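Substrate binding periplasmic protein (Ralstonia solanacearum, PDB 3LOP) binds leucine in its pocket and probably serves amino-acid uptake as a periplasmic substrate-binding protein. Local coordinates at residues D54-E59 and T83-A88; Q60-V65 and E87-E92; P255-S260 and L282-V287. One frame throughout, in Å; residues are numbered along the deposited sequence.

Contact 1 of 3, residues D54-E59 and T83-A88; sequences DEQKIE and TANVEA. With LEU (leucine), chain B.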
loop_
_atom_site.group_PDB
_atom_site.type_symbol
_atom_site.label_atom_id
_atom_site.label_comp_id
_atom_site.label_asym_id
_atom_site.label_seq_id
_atom_site.Cartn_x
_atom_site.Cartn_y
_atom_site.Cartn_z
ATOM N N ASP A 54 -1.348 -6.213 -14.819
ATOM C CA ASP A 54 -1.787 -7.563 -14.483
ATOM C C ASP A 54 -3.279 -7.585 -14.162
ATOM O O ASP A 54 -3.840 -8.646 -13.897
ATOM C CB ASP A 54 -0.980 -8.180 -13.320
ATOM C CG ASP A 54 -0.994 -7.342 -12.053
ATOM O OD1 ASP A 54 -1.924 -6.536 -11.844
ATOM O OD2 ASP A 54 -0.060 -7.526 -11.240
ATOM N N GLU A 55 -3.919 -6.414 -14.208
ATOM C CA GLU A 55 -5.357 -6.297 -13.937
ATOM C C GLU A 55 -5.701 -6.881 -12.568
ATOM O O GLU A 55 -6.856 -7.196 -12.287
ATOM C CB GLU A 55 -6.150 -7.035 -15.027
ATOM C CG GLU A 55 -5.875 -6.551 -16.450
ATOM C CD GLU A 55 -6.578 -7.387 -17.510
ATOM O OE1 GLU A 55 -7.825 -7.455 -17.488
ATOM O OE2 GLU A 55 -5.883 -7.976 -18.367
ATOM N N GLN A 56 -4.684 -6.982 -11.717
ATOM C CA GLN A 56 -4.776 -7.570 -10.381
ATOM C C GLN A 56 -5.221 -9.031 -10.439
ATOM O O GLN A 56 -5.699 -9.587 -9.451
ATOM C CB GLN A 56 -5.701 -6.788 -9.437
ATOM C CG GLN A 56 -5.318 -7.066 -7.972
ATOM C CD GLN A 56 -6.337 -6.613 -6.947
ATOM O OE1 GLN A 56 -7.545 -6.804 -7.117
ATOM N NE2 GLN A 56 -5.853 -6.040 -5.857
ATOM N N LYS A 57 -5.069 -9.648 -11.605
ATOM C CA LYS A 57 -5.413 -11.056 -11.758
ATOM C C LYS A 57 -4.216 -11.836 -11.229
ATOM O O LYS A 57 -3.095 -11.671 -11.703
ATOM C CB LYS A 57 -5.667 -11.388 -13.227
ATOM C CG LYS A 57 -6.913 -10.724 -13.783
ATOM C CD LYS A 57 -7.123 -11.056 -15.248
ATOM C CE LYS A 57 -8.412 -10.430 -15.761
ATOM N NZ LYS A 57 -8.675 -10.780 -17.179
ATOM N N ILE A 58 -4.458 -12.676 -10.229
ATOM C CA ILE A 58 -3.393 -13.446 -9.598
ATOM C C ILE A 58 -2.481 -14.197 -10.568
ATOM O O ILE A 58 -1.252 -14.100 -10.474
ATOM C CB ILE A 58 -3.986 -14.436 -8.576
ATOM C CG1 ILE A 58 -4.814 -13.663 -7.547
ATOM C CG2 ILE A 58 -2.870 -15.202 -7.872
ATOM C CD1 ILE A 58 -5.651 -14.541 -6.649
ATOM N N GLU A 59 -3.072 -14.943 -11.496
ATOM C CA GLU A 59 -2.282 -15.699 -12.461
ATOM C C GLU A 59 -1.478 -14.795 -13.388
ATOM O O GLU A 59 -0.385 -15.165 -13.824
ATOM C CB GLU A 59 -3.180 -16.610 -13.303
ATOM C CG GLU A 59 -3.844 -17.737 -12.529
ATOM C CD GLU A 59 -4.556 -18.722 -13.440
ATOM O OE1 GLU A 59 -3.878 -19.344 -14.286
ATOM O OE2 GLU A 59 -5.791 -18.875 -13.314
ATOM N N THR A 83 -2.757 -8.697 -1.841
ATOM C CA THR A 83 -2.247 -9.704 -0.922
ATOM C C THR A 83 -2.225 -11.063 -1.611
ATOM O O THR A 83 -1.236 -11.793 -1.525
ATOM C CB THR A 83 -3.125 -9.791 0.350
ATOM O OG1 THR A 83 -2.963 -8.593 1.118
ATOM C CG2 THR A 83 -2.722 -10.975 1.210
ATOM N N ALA A 84 -3.313 -11.401 -2.300
ATOM C CA ALA A 84 -3.389 -12.687 -2.989
ATOM C C ALA A 84 -2.355 -12.781 -4.105
ATOM O O ALA A 84 -1.779 -13.843 -4.341
ATOM C CB ALA A 84 -4.796 -12.903 -3.561
ATOM N N ASN A 85 -2.114 -11.664 -4.783
ATOM C CA ASN A 85 -1.156 -11.632 -5.879
ATOM C C ASN A 85 0.266 -11.886 -5.395
ATOM O O ASN A 85 0.990 -12.691 -5.975
ATOM C CB ASN A 85 -1.240 -10.286 -6.605
ATOM C CG ASN A 85 -2.615 -10.034 -7.200
ATOM O OD1 ASN A 85 -2.804 -10.087 -8.419
ATOM N ND2 ASN A 85 -3.586 -9.769 -6.338
ATOM N N VAL A 86 0.667 -11.208 -4.327
ATOM C CA VAL A 86 2.009 -11.401 -3.806
ATOM C C VAL A 86 2.159 -12.792 -3.201
ATOM O O VAL A 86 3.191 -13.434 -3.374
ATOM C CB VAL A 86 2.362 -10.346 -2.744
ATOM C CG1 VAL A 86 3.759 -10.615 -2.196
ATOM C CG2 VAL A 86 2.298 -8.956 -3.357
ATOM N N GLU A 87 1.134 -13.263 -2.498
ATOM C CA GLU A 87 1.217 -14.590 -1.898
ATOM C C GLU A 87 1.377 -15.665 -2.971
ATOM O O GLU A 87 1.999 -16.698 -2.725
ATOM C CB GLU A 87 -0.005 -14.860 -1.007
ATOM C CG GLU A 87 -0.057 -13.935 0.208
ATOM C CD GLU A 87 -1.155 -14.281 1.199
ATOM O OE1 GLU A 87 -2.152 -14.918 0.801
ATOM O OE2 GLU A 87 -1.028 -13.895 2.382
ATOM N N ALA A 88 0.838 -15.417 -4.163
ATOM C CA ALA A 88 0.978 -16.375 -5.258
ATOM C C ALA A 88 2.429 -16.358 -5.744
ATOM O O ALA A 88 3.007 -17.403 -6.044
ATOM C CB ALA A 88 0.027 -16.027 -6.402
HETATM N N LEU B . -2.413 -4.266 -2.227
HETATM C CA LEU B . -3.870 -3.963 -2.279
HETATM C C LEU B . -4.087 -2.468 -2.402
HETATM O O LEU B . -5.184 -2.083 -2.853
HETATM C CB LEU B . -4.534 -4.473 -1.012
HETATM C CG LEU B . -4.040 -5.901 -0.812
HETATM C CD1 LEU B . -3.800 -6.171 0.606
HETATM C CD2 LEU B . -5.010 -6.856 -1.382
HETATM O OXT LEU B . -3.159 -1.707 -2.042
#

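Contact 2 of 3, residues Q60-V65 and E87-E92; sequences QTVRNV and EALMRE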
loop_
_atom_site.group_PDB
_atom_site.type_symbol
_atom_site.label_atom_id
_atom_site.label_comp_id
_atom_site.label_asym_id
_atom_site.label_seq_id
_atom_site.Cartn_x
_atom_site.Cartn_y
_atom_site.Cartn_z
ATOM N N GLN A 60 -2.015 -13.618 -13.694
ATOM C CA GLN A 60 -1.318 -12.694 -14.582
ATOM C C GLN A 60 -0.134 -12.040 -13.875
ATOM O O GLN A 60 0.864 -11.719 -14.511
ATOM C CB GLN A 60 -2.274 -11.625 -15.112
ATOM C CG GLN A 60 -1.728 -10.882 -16.326
ATOM C CD GLN A 60 -1.400 -11.816 -17.485
ATOM O OE1 GLN A 60 -2.264 -12.547 -17.971
ATOM N NE2 GLN A 60 -0.147 -11.797 -17.929
ATOM N N THR A 61 -0.236 -11.844 -12.562
ATOM C CA THR A 61 0.878 -11.262 -11.820
ATOM C C THR A 61 2.033 -12.258 -11.916
ATOM O O THR A 61 3.179 -11.887 -12.184
ATOM C CB THR A 61 0.528 -11.043 -10.328
ATOM O OG1 THR A 61 -0.559 -10.115 -10.217
ATOM C CG2 THR A 61 1.738 -10.496 -9.569
ATOM N N VAL A 62 1.711 -13.531 -11.700
ATOM C CA VAL A 62 2.705 -14.595 -11.770
ATOM C C VAL A 62 3.358 -14.635 -13.150
ATOM O O VAL A 62 4.583 -14.642 -13.258
ATOM C CB VAL A 62 2.069 -15.972 -11.466
ATOM C CG1 VAL A 62 3.040 -17.090 -11.808
ATOM C CG2 VAL A 62 1.682 -16.050 -9.994
ATOM N N ARG A 63 2.547 -14.650 -14.203
ATOM C CA ARG A 63 3.095 -14.692 -15.553
ATOM C C ARG A 63 3.932 -13.457 -15.868
ATOM O O ARG A 63 5.020 -13.565 -16.437
ATOM C CB ARG A 63 1.974 -14.843 -16.592
ATOM C CG ARG A 63 1.333 -16.228 -16.612
ATOM C CD ARG A 63 0.530 -16.456 -17.889
ATOM N NE ARG A 63 -0.683 -15.649 -17.949
ATOM C CZ ARG A 63 -1.785 -15.899 -17.248
ATOM N NH1 ARG A 63 -1.832 -16.942 -16.430
ATOM N NH2 ARG A 63 -2.842 -15.105 -17.365
ATOM N N ASN A 64 3.429 -12.283 -15.495
ATOM C CA ASN A 64 4.149 -11.040 -15.746
ATOM C C ASN A 64 5.536 -11.039 -15.120
ATOM O O ASN A 64 6.528 -10.750 -15.789
ATOM C CB ASN A 64 3.372 -9.844 -15.191
ATOM C CG ASN A 64 2.232 -9.414 -16.086
ATOM O OD1 ASN A 64 1.990 -9.996 -17.145
ATOM N ND2 ASN A 64 1.524 -8.381 -15.661
ATOM N N VAL A 65 5.608 -11.363 -13.833
ATOM C CA VAL A 65 6.892 -11.358 -13.149
ATOM C C VAL A 65 7.871 -12.369 -13.735
ATOM O O VAL A 65 9.033 -12.045 -13.958
ATOM C CB VAL A 65 6.717 -11.602 -11.637
ATOM C CG1 VAL A 65 8.085 -11.687 -10.957
ATOM C CG2 VAL A 65 5.912 -10.454 -11.030
ATOM N N GLU A 87 1.134 -13.263 -2.498
ATOM C CA GLU A 87 1.217 -14.590 -1.898
ATOM C C GLU A 87 1.377 -15.665 -2.971
ATOM O O GLU A 87 1.999 -16.698 -2.725
ATOM C CB GLU A 87 -0.005 -14.860 -1.007
ATOM C CG GLU A 87 -0.057 -13.935 0.208
ATOM C CD GLU A 87 -1.155 -14.281 1.199
ATOM O OE1 GLU A 87 -2.152 -14.918 0.801
ATOM O OE2 GLU A 87 -1.028 -13.895 2.382
ATOM N N ALA A 88 0.838 -15.417 -4.163
ATOM C CA ALA A 88 0.978 -16.375 -5.258
ATOM C C ALA A 88 2.429 -16.358 -5.744
ATOM O O ALA A 88 3.007 -17.403 -6.044
ATOM C CB ALA A 88 0.027 -16.027 -6.402
ATOM N N LEU A 89 3.025 -15.172 -5.822
ATOM C CA LEU A 89 4.419 -15.076 -6.250
ATOM C C LEU A 89 5.306 -15.853 -5.285
ATOM O O LEU A 89 6.282 -16.480 -5.693
ATOM C CB LEU A 89 4.883 -13.617 -6.289
ATOM C CG LEU A 89 4.279 -12.716 -7.366
ATOM C CD1 LEU A 89 4.762 -11.284 -7.167
ATOM C CD2 LEU A 89 4.676 -13.224 -8.741
HETATM N N MSE A 90 4.967 -15.804 -4.001
HETATM C CA MSE A 90 5.739 -16.508 -2.984
HETATM C C MSE A 90 5.464 -18.011 -3.056
HETATM O O MSE A 90 6.382 -18.817 -3.202
HETATM C CB MSE A 90 5.380 -15.980 -1.586
HETATM C CG MSE A 90 5.614 -14.483 -1.404
HETATM SE SE MSE A 90 5.280 -13.831 0.400
HETATM C CE MSE A 90 3.366 -13.940 0.439
ATOM N N ARG A 91 4.190 -18.371 -2.968
ATOM C CA ARG A 91 3.763 -19.766 -2.999
ATOM C C ARG A 91 4.224 -20.533 -4.234
ATOM O O ARG A 91 4.695 -21.668 -4.129
ATOM C CB ARG A 91 2.237 -19.834 -2.903
ATOM C CG ARG A 91 1.667 -21.242 -2.883
ATOM C CD ARG A 91 0.146 -21.225 -2.930
ATOM N NE ARG A 91 -0.429 -20.380 -1.885
ATOM C CZ ARG A 91 -0.987 -19.192 -2.102
ATOM N NH1 ARG A 91 -1.055 -18.699 -3.330
ATOM N NH2 ARG A 91 -1.478 -18.495 -1.085
ATOM N N GLU A 92 4.082 -19.918 -5.402
ATOM C CA GLU A 92 4.467 -20.567 -6.648
ATOM C C GLU A 92 5.967 -20.509 -6.939
ATOM O O GLU A 92 6.426 -21.010 -7.966
ATOM C CB GLU A 92 3.657 -19.975 -7.802
ATOM C CG GLU A 92 2.171 -20.277 -7.666
ATOM C CD GLU A 92 1.336 -19.688 -8.778
ATOM O OE1 GLU A 92 1.694 -19.880 -9.958
ATOM O OE2 GLU A 92 0.310 -19.043 -8.470
#

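Contact 3 of 3, residues P255-S260 and L282-V287; sequences PNPGKS and LSFRAV. With LEU (leucine), chain B.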
loop_
_atom_site.group_PDB
_atom_site.type_symbol
_atom_site.label_atom_id
_atom_site.label_comp_id
_atom_site.label_asym_id
_atom_site.label_seq_id
_atom_site.Cartn_x
_atom_site.Cartn_y
_atom_site.Cartn_z
ATOM N N PRO A 255 4.686 9.048 4.515
ATOM C CA PRO A 255 4.692 10.497 4.737
ATOM C C PRO A 255 3.352 11.028 4.214
ATOM O O PRO A 255 2.879 10.610 3.155
ATOM C CB PRO A 255 5.874 10.961 3.894
ATOM C CG PRO A 255 6.835 9.815 4.030
ATOM C CD PRO A 255 5.934 8.607 3.867
ATOM N N ASN A 256 2.746 11.945 4.960
ATOM C CA ASN A 256 1.447 12.506 4.605
ATOM C C ASN A 256 1.512 13.580 3.522
ATOM O O ASN A 256 2.114 14.629 3.722
ATOM C CB ASN A 256 0.804 13.076 5.874
ATOM C CG ASN A 256 -0.571 13.669 5.634
ATOM O OD1 ASN A 256 -1.137 13.561 4.550
ATOM N ND2 ASN A 256 -1.120 14.300 6.668
ATOM N N PRO A 257 0.896 13.323 2.354
ATOM C CA PRO A 257 0.898 14.296 1.255
ATOM C C PRO A 257 0.380 15.659 1.717
ATOM O O PRO A 257 0.752 16.696 1.165
ATOM C CB PRO A 257 -0.029 13.656 0.226
ATOM C CG PRO A 257 0.182 12.205 0.446
ATOM C CD PRO A 257 0.200 12.086 1.951
ATOM N N GLY A 258 -0.483 15.644 2.731
ATOM C CA GLY A 258 -1.049 16.872 3.261
ATOM C C GLY A 258 -0.044 17.770 3.958
ATOM O O GLY A 258 -0.259 18.977 4.069
ATOM N N LYS A 259 1.046 17.184 4.445
ATOM C CA LYS A 259 2.095 17.953 5.117
ATOM C C LYS A 259 3.122 18.344 4.066
ATOM O O LYS A 259 4.134 17.666 3.895
ATOM C CB LYS A 259 2.774 17.114 6.201
ATOM C CG LYS A 259 1.876 16.712 7.353
ATOM C CD LYS A 259 2.694 16.075 8.467
ATOM C CE LYS A 259 1.803 15.530 9.569
ATOM N NZ LYS A 259 0.896 14.471 9.052
ATOM N N SER A 260 2.861 19.444 3.370
ATOM C CA SER A 260 3.743 19.903 2.305
ATOM C C SER A 260 5.192 20.130 2.724
ATOM O O SER A 260 6.092 20.017 1.895
ATOM C CB SER A 260 3.186 21.181 1.669
ATOM O OG SER A 260 3.151 22.245 2.599
ATOM N N LEU A 282 0.026 14.124 -6.738
ATOM C CA LEU A 282 0.520 13.788 -5.412
ATOM C C LEU A 282 -0.600 13.042 -4.688
ATOM O O LEU A 282 -1.729 13.527 -4.622
ATOM C CB LEU A 282 0.875 15.069 -4.654
ATOM C CG LEU A 282 1.261 14.962 -3.177
ATOM C CD1 LEU A 282 2.519 14.118 -3.022
ATOM C CD2 LEU A 282 1.483 16.363 -2.618
ATOM N N SER A 283 -0.290 11.859 -4.167
ATOM C CA SER A 283 -1.273 11.055 -3.446
ATOM C C SER A 283 -0.539 10.083 -2.544
ATOM O O SER A 283 0.665 9.880 -2.693
ATOM C CB SER A 283 -2.142 10.255 -4.419
ATOM O OG SER A 283 -1.387 9.224 -5.037
ATOM N N PHE A 284 -1.266 9.472 -1.616
ATOM C CA PHE A 284 -0.651 8.514 -0.714
ATOM C C PHE A 284 0.005 7.356 -1.463
ATOM O O PHE A 284 1.158 7.022 -1.194
ATOM C CB PHE A 284 -1.685 7.975 0.281
ATOM C CG PHE A 284 -1.737 8.740 1.578
ATOM C CD1 PHE A 284 -0.740 8.577 2.538
ATOM C CD2 PHE A 284 -2.773 9.633 1.833
ATOM C CE1 PHE A 284 -0.775 9.294 3.738
ATOM C CE2 PHE A 284 -2.820 10.355 3.029
ATOM C CZ PHE A 284 -1.818 10.183 3.981
ATOM N N ARG A 285 -0.708 6.750 -2.409
ATOM C CA ARG A 285 -0.133 5.625 -3.136
ATOM C C ARG A 285 1.020 6.043 -4.049
ATOM O O ARG A 285 1.942 5.262 -4.272
ATOM C CB ARG A 285 -1.210 4.876 -3.937
ATOM C CG ARG A 285 -2.416 4.392 -3.109
ATOM C CD ARG A 285 -2.044 3.879 -1.712
ATOM N NE ARG A 285 -1.268 2.637 -1.699
ATOM C CZ ARG A 285 -1.777 1.414 -1.845
ATOM N NH1 ARG A 285 -3.082 1.237 -2.030
ATOM N NH2 ARG A 285 -0.977 0.356 -1.772
ATOM N N ALA A 286 0.991 7.268 -4.568
ATOM C CA ALA A 286 2.084 7.721 -5.423
ATOM C C ALA A 286 3.325 7.906 -4.551
ATOM O O ALA A 286 4.449 7.614 -4.969
ATOM C CB ALA A 286 1.715 9.031 -6.113
ATOM N N VAL A 287 3.121 8.397 -3.332
ATOM C CA VAL A 287 4.234 8.580 -2.410
ATOM C C VAL A 287 4.810 7.213 -2.045
ATOM O O VAL A 287 6.024 7.064 -1.915
ATOM C CB VAL A 287 3.784 9.335 -1.139
ATOM C CG1 VAL A 287 4.859 9.256 -0.053
ATOM C CG2 VAL A 287 3.516 10.793 -1.492
HETATM N N LEU B . -2.413 -4.266 -2.227
HETATM C CA LEU B . -3.870 -3.963 -2.279
HETATM C C LEU B . -4.087 -2.468 -2.402
HETATM O O LEU B . -5.184 -2.083 -2.853
HETATM C CB LEU B . -4.534 -4.473 -1.012
HETATM C CG LEU B . -4.040 -5.901 -0.812
HETATM C CD1 LEU B . -3.800 -6.171 0.606
HETATM C CD2 LEU B . -5.010 -6.856 -1.382
HETATM O OXT LEU B . -3.159 -1.707 -2.042
#

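Contact 1 of 3, residues D54-E59 and T83-A88
The flat ends of Gln56 and Asn85 meet first: the two side chains cross at about a right angle, with their amide planes 27° apart. Asn85 directs its amide at the backbone of Gln56, where the terminal atom modelled as OD1 lies 3.1 Å from Gln56 O. The same amide also borders the aliphatic part of its partner, for Gln56 CG approaches Asn85 CG to 4.1 Å. Next to this polar patch, Ile58 touches two alanines of the other helix, one turn apart. Its CD1 reaches Ala84 CB at 3.6 Å, while CG2 presses on Ala88 CB at 3.4 Å, tighter than ordinary van der Waals contact. Here chi1 (-57°) sets CG1 beside the backbone N, leaving CG2 anti to it; chi2 (169°) carries CD1 to Ala84. Gln56 owes its position to a type I' turn, evidenced by Lys57 N donating to Asp54 O at 2.8 Å and by positive phi at both Glu55 and Gln56. Lys57 then occupies the N-cap of helix 58-71. Thr83, at the start of its own helix, is one of the residues of the leucine pocket and is hydrogen-bonded through OG1 to Thr107. The turn is also bonded to residues just after strand 174-178, probably in the second lobe: Gln56 O to Arg180 and Glu55 O to Asn181. The contact thus sits where strand 47-53 runs into helix 58-71, beside the first turns of helix 83-91, with the backbone of Asp54 bonded to Leu12 on strand 6-12 and Ala152 of helix 152-166 touching Thr83.

Contact 2 of 3, residues Q60-V65 and E87-E92
Leu89 fits its branched end against three residues of the facing helix, Thr61, Val62 and Val65. Its CD1 meets Thr61 CG2 at 3.9 Å, the two side chains crossing at about a right angle. CD2 takes the other two, lying 3.8 Å from Val65 CG2 and 3.9 Å from Val62 CA, so this methyl reaches the backbone itself. Val62 answers with both methyls: CG2 approaches Ala88 CB at 4.0 Å, and both Val62 methyls meet the carboxylate of Glu92, whose OE1 is 3.6 Å from CG1 and whose OE2 is 3.6 Å from CG2. In Glu92, chi2 (179°) carries CD out to Val62, and the two side chains cross at about a right angle. The axes of segments 60-65 and 87-91 approach to 9.3 Å and cross at -60°. In the next shell, Val94 of helix 94-98 touches Val62, Val65 and Leu89, while Ser11 of strand 6-12 lies against Thr61 and Val65. The hydroxyl of Thr61 turns to the Asn85 side chain as its strongest polar partner, and Asn64 ND2 ties the helix to Asp53 O and Ser11 OG. No hydrogen bond spans the two segments, so the chemistry is that of hydrophobic burial and methyl contact; the carboxylate of Glu92 borders this apolar surface, and because that residue is exposed its charge can probably be met by solvent.

Contact 3 of 3, residues P255-S260 and L282-V287
The leucine pocket of this periplasmic binding protein fold is bordered by the capped start of helix 284-303; on the side of this helix start facing loop 255-260, Pro257 sets its CD over the face of Phe284, the two side chains crossing at about a right angle. Pro257 CD stands 3.4 Å from the centroid of the Phe284 ring and 11° off its normal, which defines a CH-pi contact. The rest of the proline ring makes further contacts: CB meets Leu282 CG at 3.9 Å and CG meets Val287 CG2 at 4.1 Å. Pro255 extends the patch, with CD 4.1 Å from Val287 CG1. A type I turn from Asn256 to Lys259 presents the proline, and Asn256 OD1 takes Gly258 N at 2.8 Å in an Asx turn, while Asn256 ND2 donates to Val354 O. The helix start is capped by Ser283, whose OG accepts from Ala286 N. Arg285 points its CB away from the loop, and its backbone N is held by Asp232 and its NE by Glu288. Bent at chi2 and chi3, the side chain brings the edge of its guanidinium to the ligand carboxylate, where NH1 at 2.9 Å and NH2 at 3.0 Å both bond to leucine OXT.

From the N terminus, strand 47-53 leads into the turn and helix of 54-59, and contact 1 closes the loop that returns through strand 74-78 to 83-88. Contact 2 opens later, at 60-65, and closes later, at 87-92, so the two spans overlap and cross rather than nest. Both join helix 58-71 to helix 83-91, sharing Glu87 and Ala88, with centres 6 Å apart. Contact 3 follows in series, closing the excursion through helix 263-275 between the loop after strand 249-252 and helix 284-303. Its centre is about 25 Å from that of contact 1, yet both touch the bound leucine, from opposite sides of the chain's centre.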